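Local coordinates for protein ammonium transporter (Kuenenia stuttgartiensis, PDB 6EU6) that probably senses ammonium at the cell membrane, as the transporter-like trimeric part of an ammonium sensor histidine kinase, at residues V13-A16 and A17-F21; G330-G333 and T334-A338; M376-F379 and L380-K384. All coordinates share one frame; numbering follows the deposited sequence.

How the interactions relate
All three contacts are single helical stretches, and they come along the chain in the order 13-21, 330-338 and 376-384. Interaction 1 lies on helix 2-34, interaction 2 on helix 322-340 and interaction 3 on helix 353-385, the next helix after that of interaction 2. The centres of interactions 1 and 2 are about 24 Å apart. Those of interactions 2 and 3 are about 30 Å apart. Interactions 1 and 3, with centres about 34 Å apart, lie on opposite sides of the chain's centre. None touches another. Together they sample three settings of one helical membrane protein: a buried subunit interface, the interior of the helix bundle, and a surface stretch near bound detergent.

Interaction 1: V13-A16 and A17-F21; sequences VIMA and ACMVF
M15 and M19, one turn apart, carry the side-chain contact: their chains run at a slant to each other, and the methyl CE of M15 reaches 4.0 Å from CG of M19. It gets there because M15 bends at both its second and third torsions, turning CE along the helix toward M19. M19 bends at its third torsion and meets M15 through CG, near its base, rather than through its methyl. C18 holds SG anti to its carbonyl carbon (chi1 -66°), which lays the sulfur back along the helix, 3.3 Å from I14 O. The methyl CG2 of V20 similarly sits 3.3 Å from A16 O. Underneath runs regular α-helical bonding, with N of A17, C18, M19 and V20 reaching O of V13, I14, M15 and A16; the straightest is V20 N to A16 O, 2.9 Å and 165° at the hydrogen. V13, A17 and V20 pack on helix 93-114 of their own chain. M15 meets M15 of both the second and the third subunit, while the ring edge-to-face contact of F21 is with F221 of the second subunit. This buried, apolar helix face is typical of the subunit interface of trimeric Amt proteins, with the methionines gathered where all three chains meet.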
ATOM      1  N   VAL A  13      12.168 -12.415  -0.144  1.00 26.48           N
ATOM      2  CA  VAL A  13      13.028 -11.345   0.321  1.00 27.08           C
ATOM      3  C   VAL A  13      12.732 -10.076  -0.460  1.00 28.37           C
ATOM      4  O   VAL A  13      12.707  -8.990   0.096  1.00 25.77           O
ATOM      5  CB  VAL A  13      14.499 -11.777   0.289  1.00 28.79           C
ATOM      6  CG1 VAL A  13      15.430 -10.615   0.543  1.00 31.46           C
ATOM      7  CG2 VAL A  13      14.720 -12.851   1.368  1.00 29.80           C
ATOM      8  N   ILE A  14      12.523 -10.198  -1.769  1.00 26.13           N
ATOM      9  CA  ILE A  14      12.298  -9.004  -2.601  1.00 30.47           C
ATOM     10  C   ILE A  14      10.910  -8.417  -2.333  1.00 27.44           C
ATOM     11  O   ILE A  14      10.747  -7.195  -2.217  1.00 26.82           O
ATOM     12  CB  ILE A  14      12.639  -9.252  -4.118  1.00 33.08           C
ATOM     13  CG1 ILE A  14      13.038  -7.996  -4.802  1.00 41.05           C
ATOM     14  CG2 ILE A  14      11.444  -9.786  -4.838  1.00 36.04           C
ATOM     15  CD1 ILE A  14      14.379  -7.435  -4.438  1.00 38.89           C
ATOM     16  N   MET A  15       9.927  -9.274  -2.136  0.97 29.46           N
ATOM     17  CA  MET A  15       8.582  -8.785  -1.750  0.97 28.67           C
ATOM     18  C   MET A  15       8.629  -8.024  -0.402  0.97 29.86           C
ATOM     19  O   MET A  15       8.079  -6.925  -0.251  0.97 27.52           O
ATOM     20  CB  MET A  15       7.566  -9.927  -1.675  0.97 27.80           C
ATOM     21  CG  MET A  15       6.666 -10.103  -2.898  0.97 49.38           C
ATOM     22  SD  MET A  15       5.687  -8.542  -3.260  0.97 58.55           S
ATOM     23  CE  MET A  15       5.364  -7.566  -1.805  0.97 61.37           C
ATOM     24  N   ALA A  16       9.269  -8.632   0.582  1.00 28.85           N
ATOM     25  CA  ALA A  16       9.470  -8.002   1.885  1.00 28.67           C
ATOM     26  C   ALA A  16      10.193  -6.708   1.735  1.00 26.26           C
ATOM     27  O   ALA A  16       9.858  -5.742   2.404  1.00 29.57           O
ATOM     28  CB  ALA A  16      10.228  -8.945   2.804  1.00 29.08           C
ATOM     29  N   ALA A  17      11.192  -6.659   0.868  1.00 26.72           N
ATOM     30  CA  ALA A  17      11.922  -5.437   0.704  1.00 24.38           C
ATOM     31  C   ALA A  17      11.014  -4.305   0.168  1.00 26.16           C
ATOM     32  O   ALA A  17      11.110  -3.123   0.567  1.00 26.70           O
ATOM     33  CB  ALA A  17      13.122  -5.636  -0.201  1.00 28.03           C
ATOM     34  N   CYS A  18      10.174  -4.654  -0.755  1.00 25.31           N
ATOM     35  CA  CYS A  18       9.246  -3.694  -1.297  1.00 25.79           C
ATOM     36  C   CYS A  18       8.265  -3.233  -0.194  1.00 24.03           C
ATOM     37  O   CYS A  18       7.883  -2.059  -0.143  1.00 25.17           O
ATOM     38  CB  CYS A  18       8.455  -4.267  -2.467  1.00 24.77           C
ATOM     39  SG  CYS A  18       9.464  -4.644  -3.917  1.00 29.63           S
ATOM     40  N   MET A  19       7.859  -4.138   0.689  1.00 26.25           N
ATOM     41  CA  MET A  19       6.972  -3.719   1.782  1.00 25.19           C
ATOM     42  C   MET A  19       7.704  -2.721   2.693  1.00 23.26           C
ATOM     43  O   MET A  19       7.135  -1.751   3.208  1.00 24.16           O
ATOM     44  CB  MET A  19       6.486  -4.938   2.589  1.00 28.35           C
ATOM     45  CG  MET A  19       5.665  -5.902   1.819  1.00 27.75           C
ATOM     46  SD  MET A  19       5.343  -7.474   2.602  1.00 30.21           S
ATOM     47  CE  MET A  19       4.290  -6.957   3.984  1.00 29.52           C
ATOM     48  N   VAL A  20       8.959  -3.006   2.969  1.00 24.41           N
ATOM     49  CA  VAL A  20       9.794  -2.072   3.752  1.00 25.46           C
ATOM     50  C   VAL A  20      10.032  -0.742   3.054  1.00 24.87           C
ATOM     51  O   VAL A  20      10.020   0.345   3.672  1.00 23.84           O
ATOM     52  CB  VAL A  20      11.157  -2.724   4.099  1.00 26.66           C
ATOM     53  CG1 VAL A  20      12.064  -1.716   4.812  1.00 28.69           C
ATOM     54  CG2 VAL A  20      10.915  -3.960   4.990  1.00 28.19           C
ATOM     55  N   PHE A  21      10.141  -0.764   1.718  1.00 26.25           N
ATOM     56  CA  PHE A  21      10.196   0.514   0.999  1.00 25.05           C
ATOM     57  C   PHE A  21       8.954   1.370   1.312  1.00 24.41           C
ATOM     58  O   PHE A  21       9.005   2.584   1.464  1.00 24.49           O
ATOM     59  CB  PHE A  21      10.306   0.288  -0.540  1.00 25.73           C
ATOM     60  CG  PHE A  21      10.326   1.551  -1.296  1.00 27.16           C
ATOM     61  CD1 PHE A  21      11.522   2.232  -1.515  1.00 27.15           C
ATOM     62  CD2 PHE A  21       9.159   2.084  -1.780  1.00 26.48           C
ATOM     63  CE1 PHE A  21      11.527   3.417  -2.267  1.00 27.41           C
ATOM     64  CE2 PHE A  21       9.163   3.287  -2.492  1.00 27.85           C
ATOM     65  CZ  PHE A  21      10.344   3.960  -2.714  1.00 28.39           C
TER

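Interaction 2: G330-G333 and T334-A338; sequences GVIG and TLCVA
T334 reaches back one turn to G330 with two hydrogen bonds on one carbonyl oxygen. Its backbone N lies 2.9 Å from G330 O and its OG1 only 2.7 Å from the same atom, the two donors arriving from opposite faces of the carbonyl plane. With chi1 at -64° the hydroxyl stands beside its own backbone N, in position to point back down the helix. OG1 is also hydrogen-bonded to T168 OG1 near the start of helix 167-185. With a valine here, G330 O would lose its second donor, and T168 would probably be left without its hydroxyl mate. Among the backbone bonds, L335 N to V331 O is nearly straight at 172°, while V337 N to G333 O is longer, 3.2 Å, and more bent. The apolar contacts are light: V331 and L335 run alongside each other in the same direction, with CG1 of V331 3.9 Å from CD1 of L335, and C336 SG lies 4.1 Å from I332 CG2. V331 also packs on W176 and V364, and I332 on helix 289-312. A threonine hydroxyl returned to the carbonyl four residues earlier is a familiar motif of membrane helices, joined here to a polar tie between two helices of the Amt bundle.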
ATOM      1  N   GLY A 330      13.950   0.218  20.832  1.00 25.76           N
ATOM      2  CA  GLY A 330      14.899  -0.757  20.346  1.00 28.30           C
ATOM      3  C   GLY A 330      15.673  -1.326  21.526  1.00 27.39           C
ATOM      4  O   GLY A 330      16.012  -2.492  21.530  1.00 25.88           O
ATOM      5  N   VAL A 331      16.000  -0.493  22.498  1.00 26.44           N
ATOM      6  CA  VAL A 331      16.716  -0.983  23.685  1.00 29.64           C
ATOM      7  C   VAL A 331      15.883  -2.057  24.410  1.00 28.96           C
ATOM      8  O   VAL A 331      16.359  -3.160  24.684  1.00 30.73           O
ATOM      9  CB  VAL A 331      16.999   0.132  24.663  1.00 29.12           C
ATOM     10  CG1 VAL A 331      17.406  -0.431  26.026  1.00 31.79           C
ATOM     11  CG2 VAL A 331      18.023   1.092  24.084  1.00 29.12           C
ATOM     12  N   ILE A 332      14.607  -1.760  24.603  1.00 29.63           N
ATOM     13  CA  ILE A 332      13.758  -2.676  25.277  1.00 29.53           C
ATOM     14  C   ILE A 332      13.636  -4.006  24.529  1.00 31.15           C
ATOM     15  O   ILE A 332      13.756  -5.104  25.126  1.00 28.54           O
ATOM     16  CB  ILE A 332      12.333  -2.086  25.498  1.00 30.73           C
ATOM     17  CG1 ILE A 332      12.385  -0.839  26.338  1.00 35.94           C
ATOM     18  CG2 ILE A 332      11.410  -3.164  26.038  1.00 33.91           C
ATOM     19  CD1 ILE A 332      11.171   0.060  26.230  1.00 36.65           C
ATOM     20  N   GLY A 333      13.378  -3.960  23.222  1.00 29.87           N
ATOM     21  CA  GLY A 333      13.302  -5.200  22.480  1.00 28.43           C
ATOM     22  C   GLY A 333      14.621  -5.981  22.505  1.00 27.21           C
ATOM     23  O   GLY A 333      14.668  -7.216  22.567  1.00 25.55           O
ATOM     24  N   THR A 334      15.733  -5.252  22.371  1.00 26.91           N
ATOM     25  CA  THR A 334      17.020  -5.891  22.290  1.00 27.17           C
ATOM     26  C   THR A 334      17.305  -6.618  23.639  1.00 29.85           C
ATOM     27  O   THR A 334      17.806  -7.794  23.652  1.00 32.85           O
ATOM     28  CB  THR A 334      18.052  -4.842  21.926  1.00 30.64           C
ATOM     29  OG1 THR A 334      17.751  -4.320  20.581  1.00 27.81           O
ATOM     30  CG2 THR A 334      19.514  -5.440  22.003  1.00 30.92           C
ATOM     31  N   LEU A 335      17.015  -5.945  24.770  1.00 30.04           N
ATOM     32  CA  LEU A 335      17.162  -6.602  26.102  1.00 32.75           C
ATOM     33  C   LEU A 335      16.229  -7.801  26.273  1.00 32.79           C
ATOM     34  O   LEU A 335      16.621  -8.834  26.823  1.00 35.27           O
ATOM     35  CB  LEU A 335      16.973  -5.622  27.234  1.00 30.52           C
ATOM     36  CG  LEU A 335      17.984  -4.500  27.269  1.00 31.33           C
ATOM     37  CD1 LEU A 335      17.546  -3.559  28.366  1.00 31.64           C
ATOM     38  CD2 LEU A 335      19.398  -5.023  27.507  1.00 33.94           C
ATOM     39  N   CYS A 336      15.028  -7.704  25.738  1.00 31.90           N
ATOM     40  CA  CYS A 336      14.000  -8.789  25.830  1.00 30.92           C
ATOM     41  C   CYS A 336      14.377 -10.045  25.093  1.00 30.25           C
ATOM     42  O   CYS A 336      13.904 -11.118  25.448  1.00 30.83           O
ATOM     43  CB  CYS A 336      12.644  -8.276  25.311  1.00 34.11           C
ATOM     44  SG  CYS A 336      11.716  -7.245  26.469  1.00 35.94           S
ATOM     45  N   VAL A 337      15.251  -9.956  24.089  1.00 28.23           N
ATOM     46  CA  VAL A 337      15.758 -11.125  23.486  1.00 29.58           C
ATOM     47  C   VAL A 337      16.233 -12.151  24.589  1.00 35.39           C
ATOM     48  O   VAL A 337      15.905 -13.357  24.561  1.00 33.56           O
ATOM     49  CB  VAL A 337      16.989 -10.784  22.623  1.00 31.86           C
ATOM     50  CG1 VAL A 337      17.846 -12.052  22.378  1.00 31.86           C
ATOM     51  CG2 VAL A 337      16.582 -10.128  21.306  1.00 30.75           C
ATOM     52  N   ALA A 338      17.050 -11.681  25.522  1.00 34.07           N
ATOM     53  CA  ALA A 338      17.573 -12.572  26.612  1.00 35.52           C
ATOM     54  C   ALA A 338      16.474 -13.180  27.488  1.00 34.20           C
ATOM     55  O   ALA A 338      16.595 -14.329  27.916  1.00 35.75           O
ATOM     56  CB  ALA A 338      18.608 -11.844  27.490  1.00 31.57           C
TER

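Interaction 3: M376-F379 and L380-K384; sequences MLFF and LCLKK
Backbone bonds from L380, C381, L382 and K383 to the carbonyls of M376, L377, F378 and F379 carry this stretch as a regular α-helix, the tightest being L382 N to F378 O at 2.8 Å. Two aromatic side chains meet L382. Its CG stands anti to the backbone N (chi1 -175°), and the methyl CD2 ends up at equal reach of two aromatic rings, 4.3 Å from CE2 of F378 and 4.3 Å from CD1 of F379. The rings themselves meet edge onto face: CD2 of F378 sits over the centre of the F379 ring, 3.8 Å above its plane, while CE1 of F379 lies in the plane of the F378 ring at its edge. On another side of the helix L380 folds back along the chain, bringing its CG within 3.2 Å of M376 O, and its CD1 only just reaches CD2 of L377. C381 turns SG back to lie 3.2 Å from L377 O. L377 and L380 are on the surface, whereas F379 is buried. The detergent ZDM is bound about 7 Å from the M376 side chain, and dodecyl maltoside about 8 Å from that of L382. F378 stacks on F130 of helix 121-144; M376, F379 and L380 lean on helix 167-185, where F379 meets the ring of F177, and L382 and K383 touch L388 just beyond the end of helix 353-385.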
ATOM      1  N   MET A 376      26.688  13.513  17.896  1.00 33.19           N
ATOM      2  CA  MET A 376      27.078  14.798  18.549  1.00 33.07           C
ATOM      3  C   MET A 376      28.280  15.479  17.856  1.00 34.96           C
ATOM      4  O   MET A 376      28.226  16.676  17.537  1.00 37.07           O
ATOM      5  CB  MET A 376      27.355  14.639  20.046  1.00 35.71           C
ATOM      6  CG  MET A 376      26.109  14.388  20.889  1.00 40.04           C
ATOM      7  SD  MET A 376      24.832  15.692  20.873  1.00 40.46           S
ATOM      8  CE  MET A 376      25.754  16.950  21.760  1.00 48.58           C
ATOM      9  N   LEU A 377      29.324  14.717  17.571  1.00 35.25           N
ATOM     10  CA  LEU A 377      30.486  15.248  16.895  1.00 39.00           C
ATOM     11  C   LEU A 377      30.141  15.773  15.509  1.00 39.26           C
ATOM     12  O   LEU A 377      30.578  16.843  15.069  1.00 33.02           O
ATOM     13  CB  LEU A 377      31.585  14.165  16.835  1.00 42.37           C
ATOM     14  CG  LEU A 377      32.199  13.981  18.244  1.00 51.48           C
ATOM     15  CD1 LEU A 377      33.142  12.789  18.418  1.00 58.01           C
ATOM     16  CD2 LEU A 377      32.936  15.261  18.622  1.00 53.04           C
ATOM     17  N   PHE A 378      29.312  15.018  14.822  1.00 34.43           N
ATOM     18  CA  PHE A 378      28.950  15.391  13.440  1.00 32.44           C
ATOM     19  C   PHE A 378      28.196  16.670  13.429  1.00 34.69           C
ATOM     20  O   PHE A 378      28.560  17.572  12.663  1.00 34.32           O
ATOM     21  CB  PHE A 378      28.168  14.280  12.739  1.00 34.60           C
ATOM     22  CG  PHE A 378      27.685  14.669  11.394  1.00 29.93           C
ATOM     23  CD1 PHE A 378      28.524  14.592  10.298  1.00 30.81           C
ATOM     24  CD2 PHE A 378      26.408  15.176  11.241  1.00 32.39           C
ATOM     25  CE1 PHE A 378      28.109  15.044   9.029  1.00 32.91           C
ATOM     26  CE2 PHE A 378      25.960  15.558   9.980  1.00 34.51           C
ATOM     27  CZ  PHE A 378      26.830  15.513   8.870  1.00 34.66           C
ATOM     28  N   PHE A 379      27.185  16.800  14.296  1.00 31.64           N
ATOM     29  CA  PHE A 379      26.432  18.047  14.299  1.00 33.92           C
ATOM     30  C   PHE A 379      27.194  19.227  14.932  1.00 38.03           C
ATOM     31  O   PHE A 379      26.906  20.359  14.567  1.00 35.94           O
ATOM     32  CB  PHE A 379      25.041  17.900  14.905  1.00 32.21           C
ATOM     33  CG  PHE A 379      24.139  17.094  14.013  1.00 33.90           C
ATOM     34  CD1 PHE A 379      23.620  17.671  12.842  1.00 34.89           C
ATOM     35  CD2 PHE A 379      23.825  15.804  14.303  1.00 35.39           C
ATOM     36  CE1 PHE A 379      22.850  16.936  11.950  1.00 37.52           C
ATOM     37  CE2 PHE A 379      23.036  15.047  13.418  1.00 31.06           C
ATOM     38  CZ  PHE A 379      22.528  15.630  12.257  1.00 34.72           C
ATOM     39  N   LEU A 380      28.148  18.947  15.814  1.00 39.85           N
ATOM     40  CA  LEU A 380      29.032  19.993  16.326  1.00 43.73           C
ATOM     41  C   LEU A 380      29.881  20.509  15.206  1.00 41.84           C
ATOM     42  O   LEU A 380      29.983  21.704  15.035  1.00 50.54           O
ATOM     43  CB  LEU A 380      29.945  19.486  17.445  1.00 44.57           C
ATOM     44  CG  LEU A 380      29.271  19.414  18.811  1.00 52.98           C
ATOM     45  CD1 LEU A 380      30.105  18.526  19.714  1.00 52.46           C
ATOM     46  CD2 LEU A 380      28.988  20.781  19.495  1.00 50.69           C
ATOM     47  N   CYS A 381      30.473  19.621  14.419  1.00 41.36           N
ATOM     48  CA  CYS A 381      31.320  20.053  13.309  1.00 40.97           C
ATOM     49  C   CYS A 381      30.518  20.713  12.254  1.00 45.46           C
ATOM     50  O   CYS A 381      30.935  21.743  11.757  1.00 41.26           O
ATOM     51  CB  CYS A 381      32.128  18.933  12.684  1.00 44.14           C
ATOM     52  SG  CYS A 381      33.208  18.186  13.912  1.00 58.56           S
ATOM     53  N   LEU A 382      29.342  20.179  11.915  1.00 41.24           N
ATOM     54  CA  LEU A 382      28.494  20.895  10.942  1.00 41.06           C
ATOM     55  C   LEU A 382      28.108  22.324  11.397  1.00 39.87           C
ATOM     56  O   LEU A 382      28.021  23.245  10.603  1.00 46.50           O
ATOM     57  CB  LEU A 382      27.237  20.064  10.616  1.00 40.79           C
ATOM     58  CG  LEU A 382      26.297  20.570   9.542  1.00 41.46           C
ATOM     59  CD1 LEU A 382      27.052  20.676   8.218  1.00 43.68           C
ATOM     60  CD2 LEU A 382      25.057  19.681   9.341  1.00 39.44           C
ATOM     61  N   LYS A 383      27.773  22.474  12.654  1.00 41.99           N
ATOM     62  CA  LYS A 383      27.256  23.708  13.138  1.00 45.55           C
ATOM     63  C   LYS A 383      28.364  24.782  12.927  1.00 51.75           C
ATOM     64  O   LYS A 383      28.076  25.933  12.681  1.00 53.78           O
ATOM     65  CB  LYS A 383      26.889  23.561  14.604  1.00 46.53           C
ATOM     66  CG  LYS A 383      26.308  24.806  15.225  1.00 54.52           C
ATOM     67  CD  LYS A 383      25.911  24.590  16.666  1.00 58.03           C
ATOM     68  CE  LYS A 383      25.387  25.858  17.309  1.00 64.85           C
ATOM     69  NZ  LYS A 383      25.398  25.673  18.792  1.00 77.55           N
ATOM     70  N   LYS A 384      29.618  24.370  12.971  1.00 53.96           N
ATOM     71  CA  LYS A 384      30.721  25.285  12.808  1.00 57.45           C
ATOM     72  C   LYS A 384      30.758  25.873  11.428  1.00 58.63           C
ATOM     73  O   LYS A 384      31.318  26.935  11.257  1.00 63.20           O
ATOM     74  CB  LYS A 384      32.076  24.650  13.188  1.00 59.30           C
ATOM     75  CG  LYS A 384      32.237  24.589  14.700  1.00 67.92           C
ATOM     76  CD  LYS A 384      33.318  23.646  15.216  1.00 79.40           C
ATOM     77  CE  LYS A 384      33.261  23.638  16.740  1.00 85.02           C
ATOM     78  NZ  LYS A 384      34.231  22.711  17.364  1.00 93.68           N
TER